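Local coordinates for RagB/SusD domain protein (Flavobacterium johnsoniae, PDB 5J5U) that binds chitin and, as a SusD homolog of a polysaccharide utilization locus, probably captures chitin-derived sugars at the outer membrane, at residues R189-M194 with Y337-L342; A347-W352 with T398-I403; T56-K61 with D66-A71; I40-F45 with E417-W422; N75-E80 with D121-E126. All coordinates share one frame; numbering follows the deposited sequence.

Contact 1 of 5, residues R189-M194 with Y337-L342; sequences RLRLAM and YSESQL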
# COMPACT_ATOMS: atom_id res chain seq x y z
N ARG A 189 7.78 10.24 5.19
CA ARG A 189 7.68 10.82 6.53
C ARG A 189 6.25 11.23 6.85
O ARG A 189 5.74 10.94 7.94
CB ARG A 189 8.61 12.02 6.66
CG ARG A 189 8.56 12.72 8.01
CD ARG A 189 9.80 13.58 8.15
NE ARG A 189 9.92 14.23 9.44
CZ ARG A 189 10.97 14.96 9.80
NH1 ARG A 189 11.98 15.11 8.95
NH2 ARG A 189 11.03 15.51 11.00
N LEU A 190 5.60 11.85 5.88
CA LEU A 190 4.19 12.24 6.04
C LEU A 190 3.23 11.04 6.16
O LEU A 190 2.22 11.08 6.88
CB LEU A 190 3.77 13.14 4.86
CG LEU A 190 2.34 13.67 4.82
CD1 LEU A 190 2.07 14.57 6.00
CD2 LEU A 190 2.11 14.41 3.51
N ARG A 191 3.50 9.99 5.39
CA ARG A 191 2.72 8.76 5.46
C ARG A 191 2.80 8.17 6.87
O ARG A 191 1.80 7.77 7.48
CB ARG A 191 3.21 7.75 4.40
CG ARG A 191 2.65 6.36 4.56
CD ARG A 191 3.39 5.33 3.73
NE ARG A 191 2.97 5.37 2.33
CZ ARG A 191 3.34 4.47 1.43
NH1 ARG A 191 4.14 3.47 1.80
NH2 ARG A 191 2.90 4.57 0.18
N LEU A 192 4.02 8.12 7.41
CA LEU A 192 4.23 7.61 8.77
C LEU A 192 3.58 8.55 9.80
O LEU A 192 2.99 8.11 10.79
CB LEU A 192 5.72 7.41 9.03
CG LEU A 192 6.32 6.38 8.05
CD1 LEU A 192 7.82 6.43 8.01
CD2 LEU A 192 5.87 4.97 8.38
N ALA A 193 3.67 9.86 9.55
CA ALA A 193 3.09 10.82 10.47
C ALA A 193 1.60 10.63 10.57
O ALA A 193 1.05 10.58 11.67
CB ALA A 193 3.39 12.25 10.04
N MET A 194 0.93 10.51 9.42
CA MET A 194 -0.51 10.32 9.46
C MET A 194 -0.85 8.97 10.09
O MET A 194 -1.86 8.84 10.79
CB MET A 194 -1.13 10.45 8.07
CG MET A 194 -1.03 11.89 7.51
SD MET A 194 -1.61 13.22 8.61
CE MET A 194 -0.12 13.64 9.44
N TYR A 337 2.12 10.99 -5.60
CA TYR A 337 1.81 12.40 -5.40
C TYR A 337 0.36 12.55 -4.93
O TYR A 337 0.04 13.36 -4.04
CB TYR A 337 2.03 13.19 -6.70
CG TYR A 337 1.60 14.64 -6.60
CD1 TYR A 337 2.23 15.51 -5.73
CD2 TYR A 337 0.57 15.14 -7.39
CE1 TYR A 337 1.86 16.82 -5.63
CE2 TYR A 337 0.19 16.47 -7.30
CZ TYR A 337 0.84 17.30 -6.41
OH TYR A 337 0.48 18.62 -6.30
N SER A 338 -0.50 11.72 -5.51
CA SER A 338 -1.90 11.66 -5.09
C SER A 338 -1.98 11.40 -3.59
O SER A 338 -2.67 12.12 -2.86
CB SER A 338 -2.65 10.58 -5.87
OG SER A 338 -3.96 10.40 -5.34
N GLU A 339 -1.25 10.39 -3.13
CA GLU A 339 -1.20 10.07 -1.70
C GLU A 339 -0.76 11.27 -0.85
O GLU A 339 -1.42 11.60 0.12
CB GLU A 339 -0.27 8.87 -1.45
CG GLU A 339 0.28 8.82 -0.04
CD GLU A 339 1.19 7.63 0.19
OE1 GLU A 339 1.70 7.09 -0.82
OE2 GLU A 339 1.39 7.26 1.37
N SER A 340 0.35 11.91 -1.22
CA SER A 340 0.88 13.02 -0.43
C SER A 340 -0.13 14.14 -0.33
O SER A 340 -0.30 14.74 0.73
CB SER A 340 2.20 13.56 -1.02
OG SER A 340 2.01 14.17 -2.29
N GLN A 341 -0.84 14.41 -1.42
CA GLN A 341 -1.83 15.48 -1.41
C GLN A 341 -3.05 15.11 -0.57
O GLN A 341 -3.63 15.97 0.10
CB GLN A 341 -2.26 15.85 -2.84
CG GLN A 341 -1.14 16.42 -3.70
CD GLN A 341 -0.38 17.52 -2.97
OE1 GLN A 341 -0.86 18.64 -2.86
NE2 GLN A 341 0.80 17.20 -2.46
N LEU A 342 -3.44 13.85 -0.60
CA LEU A 342 -4.60 13.42 0.18
C LEU A 342 -4.27 13.40 1.70
O LEU A 342 -5.09 13.79 2.54
CB LEU A 342 -5.09 12.05 -0.31
CG LEU A 342 -5.79 12.05 -1.68
CD1 LEU A 342 -6.14 10.64 -2.15
CD2 LEU A 342 -7.05 12.89 -1.65
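Arg191 leaves its helix with CG anti to the backbone N (chi1 169°) and then bends at chi3 (-79°), which presents the NE and NH2 edge of its guanidinium to Glu339, itself extended beyond CG. The two chains cross at about a right angle, yet guanidinium and carboxylate end nearly coplanar. This is the classic side-on, bidentate salt bridge: Arg191 NE gives an almost straight bond of 2.6 Å to Glu339 OE2, Arg191 NH2 one of 3.0 Å to Glu339 OE1, and each oxygen accepts on its syn lone pair. Further bonds help satisfy the buried charges, from Tyr411 OH to Glu339 OE2 and from Arg191 to Gln113 and the backbone oxygen of His334. A leucine at Arg191 would probably leave the buried carboxylate without its countercharge. Beside the ion pair, Leu190 CD2 rests 3.7 Å from Ser340 O. The bridge thus joins helix 178-195, flanked by helices 143-160 and 201-214, to helix 337-349, which follows strand 332-335 and packs on helix 357-371.

Contact 2 of 5, residues A347-W352 with T398-I403; sequences AAYRGW and TEKEQI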
# COMPACT_ATOMS: atom_id res chain seq x y z
N ALA A 347 -4.25 16.26 7.14
CA ALA A 347 -3.51 17.06 8.12
C ALA A 347 -4.06 18.50 8.19
O ALA A 347 -4.15 19.09 9.26
CB ALA A 347 -2.03 17.05 7.80
N ALA A 348 -4.40 19.06 7.03
CA ALA A 348 -4.99 20.39 6.95
C ALA A 348 -6.28 20.45 7.74
O ALA A 348 -6.47 21.37 8.54
CB ALA A 348 -5.26 20.78 5.50
N TYR A 349 -7.15 19.47 7.52
CA TYR A 349 -8.43 19.40 8.23
C TYR A 349 -8.26 19.31 9.73
O TYR A 349 -9.18 19.63 10.49
CB TYR A 349 -9.24 18.21 7.74
CG TYR A 349 -10.47 17.93 8.57
CD1 TYR A 349 -11.62 18.68 8.40
CD2 TYR A 349 -10.47 16.94 9.53
CE1 TYR A 349 -12.74 18.44 9.17
CE2 TYR A 349 -11.58 16.69 10.30
CZ TYR A 349 -12.72 17.45 10.11
OH TYR A 349 -13.83 17.21 10.87
N ARG A 350 -7.10 18.84 10.17
CA ARG A 350 -6.78 18.75 11.58
C ARG A 350 -6.07 20.00 12.09
O ARG A 350 -5.77 20.12 13.27
CB ARG A 350 -5.91 17.52 11.86
CG ARG A 350 -6.63 16.19 11.65
CD ARG A 350 -5.62 15.06 11.63
NE ARG A 350 -6.26 13.77 11.41
CZ ARG A 350 -6.60 12.94 12.39
NH1 ARG A 350 -6.37 13.29 13.65
NH2 ARG A 350 -7.17 11.78 12.10
N GLY A 351 -5.78 20.93 11.19
CA GLY A 351 -5.08 22.14 11.56
C GLY A 351 -3.61 21.90 11.82
O GLY A 351 -2.95 22.69 12.51
N TRP A 352 -3.09 20.79 11.31
CA TRP A 352 -1.69 20.44 11.53
C TRP A 352 -0.74 21.15 10.56
O TRP A 352 0.38 21.49 10.93
CB TRP A 352 -1.52 18.93 11.42
CG TRP A 352 -2.16 18.16 12.55
CD1 TRP A 352 -2.82 18.67 13.63
CD2 TRP A 352 -2.15 16.73 12.73
NE1 TRP A 352 -3.25 17.65 14.46
CE2 TRP A 352 -2.84 16.46 13.93
CE3 TRP A 352 -1.62 15.66 11.99
CZ2 TRP A 352 -3.02 15.16 14.41
CZ3 TRP A 352 -1.80 14.37 12.47
CH2 TRP A 352 -2.50 14.13 13.67
N THR A 398 -17.84 15.38 6.29
CA THR A 398 -17.48 14.09 5.71
C THR A 398 -16.04 14.06 5.20
O THR A 398 -15.71 13.23 4.35
CB THR A 398 -18.43 13.74 4.55
OG1 THR A 398 -18.14 14.57 3.41
CG2 THR A 398 -19.87 13.96 4.97
N GLU A 399 -15.20 14.96 5.70
CA GLU A 399 -13.83 15.09 5.19
C GLU A 399 -13.07 13.78 5.33
O GLU A 399 -12.49 13.30 4.37
CB GLU A 399 -13.07 16.21 5.91
CG GLU A 399 -13.60 17.61 5.64
CD GLU A 399 -14.69 18.03 6.61
OE1 GLU A 399 -15.52 17.18 6.98
OE2 GLU A 399 -14.71 19.21 7.01
N LYS A 400 -13.06 13.22 6.53
CA LYS A 400 -12.33 11.99 6.81
C LYS A 400 -12.85 10.81 5.97
O LYS A 400 -12.06 9.99 5.48
CB LYS A 400 -12.40 11.68 8.31
CG LYS A 400 -11.56 12.66 9.14
CD LYS A 400 -11.56 12.31 10.62
CE LYS A 400 -10.55 13.12 11.40
NZ LYS A 400 -10.61 12.78 12.84
N GLU A 401 -14.17 10.73 5.80
CA GLU A 401 -14.76 9.68 4.98
C GLU A 401 -14.31 9.79 3.53
O GLU A 401 -13.88 8.79 2.91
CB GLU A 401 -16.28 9.74 5.05
CG GLU A 401 -16.97 8.72 4.17
CD GLU A 401 -18.47 8.75 4.31
OE1 GLU A 401 -18.98 9.56 5.10
OE2 GLU A 401 -19.15 7.96 3.62
N GLN A 402 -14.36 11.01 3.02
CA GLN A 402 -14.01 11.31 1.63
C GLN A 402 -12.53 11.09 1.36
O GLN A 402 -12.16 10.53 0.32
CB GLN A 402 -14.40 12.76 1.29
CG GLN A 402 -15.89 12.95 1.13
CD GLN A 402 -16.29 14.41 0.94
OE1 GLN A 402 -16.61 15.11 1.90
NE2 GLN A 402 -16.29 14.87 -0.31
N ILE A 403 -11.70 11.50 2.32
CA ILE A 403 -10.24 11.39 2.21
C ILE A 403 -9.78 9.92 2.29
O ILE A 403 -8.93 9.48 1.50
CB ILE A 403 -9.53 12.22 3.33
CG1 ILE A 403 -9.73 13.71 3.09
CG2 ILE A 403 -8.02 11.92 3.37
CD1 ILE A 403 -9.16 14.57 4.16
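Glu399 and Tyr349 meet where helix 399-410 starts and helix 337-349 ends. From the base outward, Glu399 CB lies over one face of the Tyr349 ring, 4.0 Å from its centroid, in a CH-pi contact. Glu399 CG follows at 3.6 Å from Tyr349 CD1, and the bend at chi2 (89°) keeps the chain against this side of the ring: Glu399 CD lies 3.2 Å from Tyr349 CE1, and of its oxygens OE1 stands 3.8 Å and OE2 3.0 Å from that same carbon. Lys400 arrives at the ring's edge instead, its CE 3.9 Å from Tyr349 CE2. Its chain, extended beyond CG, carries NZ over a face of the Arg350 guanidinium, 3.7 Å from Arg350 NH2. A Schellman motif at Gly351, whose positive phi favours glycine, closes the helix. No polar bond joins the segments in this surface contact: aliphatic carbons and a carboxylate lie against the tyrosine ring, while Arg350 finds its carboxylates in Glu346 and Glu198, which probably offset the charge of Lys400.

Contact 3 of 5, residues T56-K61 with D66-A71; sequences TEYGSK and DEYATA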
# COMPACT_ATOMS: atom_id res chain seq x y z
N THR A 56 -10.85 -14.74 -2.68
CA THR A 56 -12.16 -14.83 -2.05
C THR A 56 -12.17 -15.79 -0.88
O THR A 56 -12.68 -15.45 0.21
CB THR A 56 -13.27 -15.30 -3.02
OG1 THR A 56 -13.18 -14.58 -4.25
CG2 THR A 56 -14.65 -15.10 -2.38
N GLU A 57 -11.62 -16.98 -1.12
CA GLU A 57 -11.64 -18.04 -0.13
C GLU A 57 -10.85 -17.65 1.10
O GLU A 57 -11.34 -17.87 2.22
CB GLU A 57 -11.12 -19.36 -0.70
CG GLU A 57 -11.00 -20.51 0.31
CD GLU A 57 -12.36 -21.09 0.78
OE1 GLU A 57 -13.42 -20.51 0.48
OE2 GLU A 57 -12.36 -22.13 1.46
N TYR A 58 -9.69 -17.03 0.92
CA TYR A 58 -8.85 -16.73 2.09
C TYR A 58 -8.88 -15.25 2.50
O TYR A 58 -9.02 -14.97 3.70
CB TYR A 58 -7.41 -17.21 1.84
CG TYR A 58 -7.40 -18.69 1.49
CD1 TYR A 58 -7.65 -19.65 2.47
CD2 TYR A 58 -7.21 -19.13 0.18
CE1 TYR A 58 -7.66 -20.99 2.17
CE2 TYR A 58 -7.23 -20.49 -0.13
CZ TYR A 58 -7.46 -21.41 0.87
OH TYR A 58 -7.48 -22.76 0.59
N GLY A 59 -8.76 -14.33 1.54
CA GLY A 59 -8.75 -12.91 1.87
C GLY A 59 -10.13 -12.27 2.12
O GLY A 59 -10.34 -11.50 3.03
N SER A 60 -11.08 -12.60 1.27
CA SER A 60 -12.38 -11.97 1.34
C SER A 60 -13.20 -12.52 2.53
O SER A 60 -13.76 -11.76 3.31
CB SER A 60 -13.10 -12.19 0.01
OG SER A 60 -14.10 -11.23 -0.17
N LYS A 61 -13.22 -13.85 2.69
CA LYS A 61 -14.02 -14.48 3.75
C LYS A 61 -13.28 -14.67 5.09
O LYS A 61 -13.92 -14.98 6.09
CB LYS A 61 -14.53 -15.84 3.27
CG LYS A 61 -15.44 -15.76 2.08
CD LYS A 61 -16.18 -17.08 1.84
CE LYS A 61 -15.26 -18.22 1.48
NZ LYS A 61 -16.04 -19.46 1.08
N ASP A 66 -1.00 -20.37 6.91
CA ASP A 66 0.25 -19.91 7.53
C ASP A 66 1.19 -19.29 6.51
O ASP A 66 1.76 -18.25 6.75
CB ASP A 66 0.97 -21.06 8.25
CG ASP A 66 0.22 -21.57 9.45
OD1 ASP A 66 -0.67 -20.84 9.95
OD2 ASP A 66 0.50 -22.71 9.89
N GLU A 67 1.37 -19.98 5.40
CA GLU A 67 2.26 -19.53 4.36
C GLU A 67 1.83 -18.15 3.84
O GLU A 67 2.68 -17.29 3.55
CB GLU A 67 2.28 -20.54 3.21
CG GLU A 67 3.15 -20.13 2.07
CD GLU A 67 2.91 -20.93 0.82
OE1 GLU A 67 1.85 -20.71 0.21
OE2 GLU A 67 3.78 -21.75 0.42
N TYR A 68 0.52 -17.95 3.73
CA TYR A 68 0.00 -16.70 3.16
C TYR A 68 0.23 -15.58 4.13
O TYR A 68 0.66 -14.51 3.75
CB TYR A 68 -1.47 -16.81 2.79
CG TYR A 68 -1.79 -17.77 1.64
CD1 TYR A 68 -0.77 -18.42 0.95
CD2 TYR A 68 -3.12 -18.00 1.23
CE1 TYR A 68 -1.05 -19.29 -0.11
CE2 TYR A 68 -3.42 -18.87 0.16
CZ TYR A 68 -2.37 -19.51 -0.50
OH TYR A 68 -2.62 -20.38 -1.54
N ALA A 69 -0.03 -15.84 5.41
CA ALA A 69 0.14 -14.83 6.44
C ALA A 69 1.61 -14.51 6.73
O ALA A 69 1.90 -13.39 7.14
CB ALA A 69 -0.57 -15.26 7.72
N THR A 70 2.54 -15.47 6.53
CA THR A 70 3.93 -15.21 6.88
C THR A 70 4.86 -14.94 5.69
O THR A 70 6.06 -14.70 5.89
CB THR A 70 4.53 -16.38 7.67
OG1 THR A 70 4.58 -17.56 6.85
CG2 THR A 70 3.72 -16.66 8.94
N ALA A 71 4.32 -14.96 4.47
CA ALA A 71 5.11 -14.71 3.26
C ALA A 71 5.91 -13.38 3.25
O ALA A 71 7.10 -13.35 2.90
CB ALA A 71 4.19 -14.77 2.05
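Segments 56-61 and 66-71 come nearest at Tyr58 and Tyr68, whose CA atoms are 8.9 Å apart, the first helix being widened at 56-60 into a pi-type turn in which Lys61 N bonds to Thr56 O. At such a separation two long aromatic side chains carry the contact. They form a T-shaped pair: the edge of Tyr68 is directed at the face of Tyr58, with centroids 5.6 Å apart and planes at 84°. The closest atoms are Tyr58 CD2 and Tyr68 CE2, at 3.8 Å. Each CB points toward the other segment, and with CG anti to the carbonyl carbon in both residues the rings can meet between the helices. On its other face Tyr58 carries Glu57 CG, 3.6 Å above the ring centre, so the ring is sandwiched between an aliphatic carbon and an aromatic edge. Glu57 is itself held, because its OE1 takes a 2.9 Å salt bridge from Lys61 NZ and its OE2 another from Lys63. The pair spans a helix-loop-helix junction. Strand 49-50 touches helix 53-60 through Ser50, which packs against Thr56 and Ser60, while Tyr68 at the start of helix 66-90 also rests on Arg36 and Tyr41 of helix 31-45.

Contact 4 of 5, residues I40-F45 with E417-W422; sequences IYSGGF and EAYSNW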
# COMPACT_ATOMS: atom_id res chain seq x y z
N ILE A 40 -4.02 -11.25 -2.03
CA ILE A 40 -4.98 -12.12 -1.35
C ILE A 40 -5.44 -11.54 -0.02
O ILE A 40 -6.64 -11.29 0.15
CB ILE A 40 -4.40 -13.55 -1.11
CG1 ILE A 40 -4.28 -14.30 -2.43
CG2 ILE A 40 -5.29 -14.32 -0.15
CD1 ILE A 40 -3.39 -15.54 -2.37
N TYR A 41 -4.54 -11.35 0.93
CA TYR A 41 -5.00 -10.93 2.26
C TYR A 41 -5.29 -9.42 2.35
O TYR A 41 -6.43 -9.06 2.64
CB TYR A 41 -4.00 -11.35 3.34
CG TYR A 41 -4.23 -12.75 3.88
CD1 TYR A 41 -5.50 -13.31 3.93
CD2 TYR A 41 -3.16 -13.52 4.32
CE1 TYR A 41 -5.70 -14.59 4.42
CE2 TYR A 41 -3.35 -14.80 4.82
CZ TYR A 41 -4.61 -15.34 4.86
OH TYR A 41 -4.78 -16.62 5.34
N SER A 42 -4.32 -8.54 2.10
CA SER A 42 -4.63 -7.08 2.20
C SER A 42 -5.76 -6.70 1.26
O SER A 42 -6.73 -6.07 1.67
CB SER A 42 -3.41 -6.19 1.91
OG SER A 42 -2.44 -6.27 2.93
N GLY A 43 -5.61 -7.14 0.00
CA GLY A 43 -6.58 -6.90 -1.05
C GLY A 43 -7.96 -7.45 -0.78
O GLY A 43 -8.96 -6.81 -1.14
N GLY A 44 -8.06 -8.62 -0.17
CA GLY A 44 -9.36 -9.14 0.19
C GLY A 44 -9.93 -8.48 1.44
O GLY A 44 -11.13 -8.22 1.52
N PHE A 45 -9.07 -8.19 2.42
CA PHE A 45 -9.49 -7.58 3.69
C PHE A 45 -10.15 -6.22 3.42
O PHE A 45 -11.18 -5.89 3.99
CB PHE A 45 -8.32 -7.37 4.67
CG PHE A 45 -7.70 -8.62 5.22
CD1 PHE A 45 -8.28 -9.87 5.03
CD2 PHE A 45 -6.52 -8.54 5.96
CE1 PHE A 45 -7.70 -11.01 5.55
CE2 PHE A 45 -5.91 -9.68 6.48
CZ PHE A 45 -6.51 -10.92 6.28
N GLU A 417 -1.00 -0.69 1.98
CA GLU A 417 -1.22 0.68 2.47
C GLU A 417 -2.70 1.00 2.70
O GLU A 417 -3.05 1.63 3.67
CB GLU A 417 -0.63 1.70 1.50
CG GLU A 417 0.87 1.66 1.44
CD GLU A 417 1.49 1.56 2.82
OE1 GLU A 417 1.18 2.43 3.66
OE2 GLU A 417 2.28 0.62 3.06
N ALA A 418 -3.55 0.56 1.79
CA ALA A 418 -4.97 0.72 1.96
C ALA A 418 -5.45 -0.02 3.20
O ALA A 418 -6.29 0.49 3.92
CB ALA A 418 -5.70 0.23 0.75
N TYR A 419 -4.96 -1.23 3.42
CA TYR A 419 -5.30 -2.06 4.60
C TYR A 419 -4.89 -1.34 5.87
O TYR A 419 -5.65 -1.30 6.83
CB TYR A 419 -4.62 -3.44 4.51
CG TYR A 419 -4.77 -4.34 5.73
CD1 TYR A 419 -6.02 -4.58 6.33
CD2 TYR A 419 -3.67 -5.01 6.25
CE1 TYR A 419 -6.15 -5.43 7.44
CE2 TYR A 419 -3.78 -5.87 7.36
CZ TYR A 419 -5.02 -6.07 7.96
OH TYR A 419 -5.07 -6.92 9.06
N SER A 420 -3.70 -0.73 5.87
CA SER A 420 -3.27 0.04 7.04
C SER A 420 -4.15 1.29 7.26
O SER A 420 -4.58 1.57 8.39
CB SER A 420 -1.79 0.43 6.91
OG SER A 420 -0.97 -0.73 6.86
N ASN A 421 -4.43 2.04 6.19
CA ASN A 421 -5.20 3.27 6.33
C ASN A 421 -6.65 2.96 6.74
O ASN A 421 -7.28 3.70 7.47
CB ASN A 421 -5.17 4.09 5.03
CG ASN A 421 -5.43 5.59 5.27
OD1 ASN A 421 -4.53 6.34 5.69
ND2 ASN A 421 -6.67 6.02 5.04
N TRP A 422 -7.16 1.83 6.28
CA TRP A 422 -8.44 1.37 6.78
C TRP A 422 -8.36 1.01 8.27
O TRP A 422 -9.27 1.35 9.04
CB TRP A 422 -8.98 0.17 5.99
CG TRP A 422 -10.32 -0.23 6.52
CD1 TRP A 422 -11.52 0.34 6.22
CD2 TRP A 422 -10.59 -1.27 7.47
NE1 TRP A 422 -12.52 -0.27 6.91
CE2 TRP A 422 -11.99 -1.27 7.68
CE3 TRP A 422 -9.80 -2.19 8.16
CZ2 TRP A 422 -12.61 -2.16 8.56
CZ3 TRP A 422 -10.41 -3.09 9.03
CH2 TRP A 422 -11.81 -3.07 9.21
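Tyr419 OH is hydrogen-bonded to the backbone oxygen of Pro445, and that bond holds the far end of a ring whose face receives Phe45. The contact is interior helix-helix packing in the largely helical SusD fold, bringing helix 31-45, early in the chain, against helix 415-425, late in it. Tyr419 has CG anti to its own N, and this chi1 of 174° lays the ring where Phe45 CD2 can sit over its face. Phe45 CD2 lies 3.4 Å above the Tyr419 plane, offset toward the rim, and at 3.5 Å from Tyr419 CE1. The ring planes are inclined at 59°, with centroids 5.2 Å apart. Neither ring depends on this partner alone: Phe45 has Tyr41 C over the centre of one face, and Tyr419 also enters a cation-pi interaction with Arg423. The backbones approach closely, with the CA atoms of Ser42 and Tyr419 5.6 Å apart; on the helix 31-45 side the residue there is a small serine. Ser42 turns its hydroxyl back to its own helix and bonds to Thr37 O, leaving OG simply packed against the tyrosine, 3.8 Å from Tyr419 CD2.

Contact 5 of 5, residues N75-E80 with D121-E126; sequences NVYANE and DVPYSE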
# COMPACT_ATOMS: atom_id res chain seq x y z
N ASN A 75 10.08 -13.38 3.35
CA ASN A 75 10.84 -12.88 2.22
C ASN A 75 11.53 -11.56 2.49
O ASN A 75 12.64 -11.30 1.98
CB ASN A 75 9.97 -12.78 0.97
CG ASN A 75 9.89 -14.12 0.23
OD1 ASN A 75 9.98 -15.19 0.83
ND2 ASN A 75 9.81 -14.06 -1.09
N VAL A 76 10.93 -10.72 3.32
CA VAL A 76 11.63 -9.51 3.71
C VAL A 76 12.90 -9.87 4.51
O VAL A 76 13.97 -9.36 4.22
CB VAL A 76 10.72 -8.55 4.54
CG1 VAL A 76 11.56 -7.57 5.32
CG2 VAL A 76 9.77 -7.82 3.62
N TYR A 77 12.81 -10.79 5.46
CA TYR A 77 14.01 -11.11 6.21
C TYR A 77 15.02 -11.91 5.38
O TYR A 77 16.22 -11.76 5.55
CB TYR A 77 13.67 -11.84 7.50
CG TYR A 77 13.09 -10.90 8.53
CD1 TYR A 77 13.82 -9.81 8.99
CD2 TYR A 77 11.81 -11.09 9.02
CE1 TYR A 77 13.29 -8.94 9.94
CE2 TYR A 77 11.27 -10.22 9.95
CZ TYR A 77 12.01 -9.15 10.40
OH TYR A 77 11.44 -8.30 11.32
N ALA A 78 14.56 -12.77 4.47
CA ALA A 78 15.50 -13.54 3.66
C ALA A 78 16.22 -12.68 2.61
O ALA A 78 17.44 -12.80 2.43
CB ALA A 78 14.79 -14.69 2.98
N ASN A 79 15.51 -11.76 1.96
CA ASN A 79 16.07 -11.10 0.78
C ASN A 79 16.43 -9.64 0.97
O ASN A 79 17.48 -9.21 0.49
CB ASN A 79 15.09 -11.19 -0.41
CG ASN A 79 14.80 -12.63 -0.82
OD1 ASN A 79 15.68 -13.50 -0.73
ND2 ASN A 79 13.57 -12.89 -1.27
N GLU A 80 15.55 -8.87 1.61
CA GLU A 80 15.62 -7.40 1.52
C GLU A 80 16.40 -6.71 2.64
O GLU A 80 17.35 -5.99 2.36
CB GLU A 80 14.19 -6.83 1.45
CG GLU A 80 13.41 -7.32 0.23
CD GLU A 80 11.95 -6.92 0.24
OE1 GLU A 80 11.55 -6.01 1.00
OE2 GLU A 80 11.18 -7.54 -0.54
N ASP A 121 5.15 -5.35 16.45
CA ASP A 121 6.52 -5.38 16.96
C ASP A 121 7.30 -6.43 16.18
O ASP A 121 6.86 -7.56 16.05
CB ASP A 121 6.58 -5.70 18.46
CG ASP A 121 5.94 -4.62 19.34
OD1 ASP A 121 5.56 -3.53 18.86
OD2 ASP A 121 5.83 -4.88 20.56
N VAL A 122 8.45 -6.06 15.64
CA VAL A 122 9.24 -6.98 14.81
C VAL A 122 10.73 -6.76 15.03
O VAL A 122 11.15 -5.66 15.40
CB VAL A 122 8.94 -6.81 13.28
CG1 VAL A 122 7.49 -7.12 12.94
CG2 VAL A 122 9.34 -5.44 12.83
N PRO A 123 11.55 -7.79 14.79
CA PRO A 123 13.00 -7.54 14.76
C PRO A 123 13.37 -6.47 13.73
O PRO A 123 12.95 -6.50 12.55
CB PRO A 123 13.59 -8.91 14.39
CG PRO A 123 12.57 -9.91 14.85
CD PRO A 123 11.21 -9.23 14.72
N TYR A 124 14.12 -5.48 14.19
CA TYR A 124 14.55 -4.42 13.28
C TYR A 124 15.99 -4.02 13.63
O TYR A 124 16.93 -4.40 12.93
CB TYR A 124 13.58 -3.25 13.34
CG TYR A 124 13.88 -2.12 12.40
CD1 TYR A 124 14.18 -2.37 11.06
CD2 TYR A 124 13.83 -0.80 12.83
CE1 TYR A 124 14.47 -1.32 10.19
CE2 TYR A 124 14.10 0.26 11.96
CZ TYR A 124 14.42 -0.01 10.64
OH TYR A 124 14.69 1.02 9.76
N SER A 125 16.14 -3.30 14.73
CA SER A 125 17.45 -2.82 15.18
C SER A 125 18.49 -3.94 15.26
O SER A 125 19.65 -3.72 14.92
CB SER A 125 17.31 -2.12 16.53
OG SER A 125 16.96 -3.04 17.55
N GLU A 126 18.08 -5.14 15.66
CA GLU A 126 19.00 -6.29 15.70
C GLU A 126 18.81 -7.28 14.56
O GLU A 126 19.22 -8.44 14.65
CB GLU A 126 18.85 -7.03 17.02
CG GLU A 126 19.10 -6.16 18.23
CD GLU A 126 18.91 -6.91 19.53
OE1 GLU A 126 18.53 -8.10 19.48
OE2 GLU A 126 19.13 -6.30 20.60
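Tyr77 receives Pro123 at the edge of its ring, where Pro123 O lies in the ring plane beside the hydroxyl. Around the rest of the ring, Leu115 of helix 98-119 packs against the side chain and Trp73 makes an edge-to-face aromatic pair with it. The hydroxyl is the working end. Tyr77 OH donates a 2.7 Å hydrogen bond to Pro123 O, and it does so on a lone pair in the carbonyl plane, at a C=O...donor angle of 130°. The hydroxyl oxygen also touches carbon: Val122 CB and Pro123 CD each lie 3.5 Å from Tyr77 OH. The ring is in loose apolar contact with the proline as well, Tyr77 CZ to Pro123 CB measuring 4.3 Å. With CG anti to the carbonyl carbon (chi1 -74°), the tyrosine spans a backbone gap of 9.3 Å between the CA atoms of Tyr77 and Pro123. A phenylalanine here would probably keep much of the packing but leave the Pro123 carbonyl without this donor, removing one of the loop's ties to helix 66-90. Val122 is tied separately to Asp141 by backbone bonds. Within the mostly helical SusD-like fold, this hydroxyl-to-carbonyl bond joins the irregular loop after helix 98-119 to helix 66-90.

Overall arrangement
Two groups of contacts emerge, joined through contact 4, whose centre lies about 8 Å from the centre of the chain and which closes a loop of 371 residues enclosing the others. Contacts 1 and 2 share helix 337-349, with centres about 12 Å apart, and touch where Met194 CE packs on Trp352 CZ3 at 3.5 Å. Contact 3, on the opposite side of the chain's centre from contact 1, meets contact 4 directly, Tyr41 lying against Tyr68 and the Tyr58 backbone. Contact 5 shares helix 66-90 with contact 3, about 21 Å away between centres. Between contacts 1 and 4, Arg191 NH1 packs 3.4 Å from Glu417 CD, and a long, weak ion pair runs to Glu417 OE2. Together they illustrate how sequence-distant helices build one compact fold.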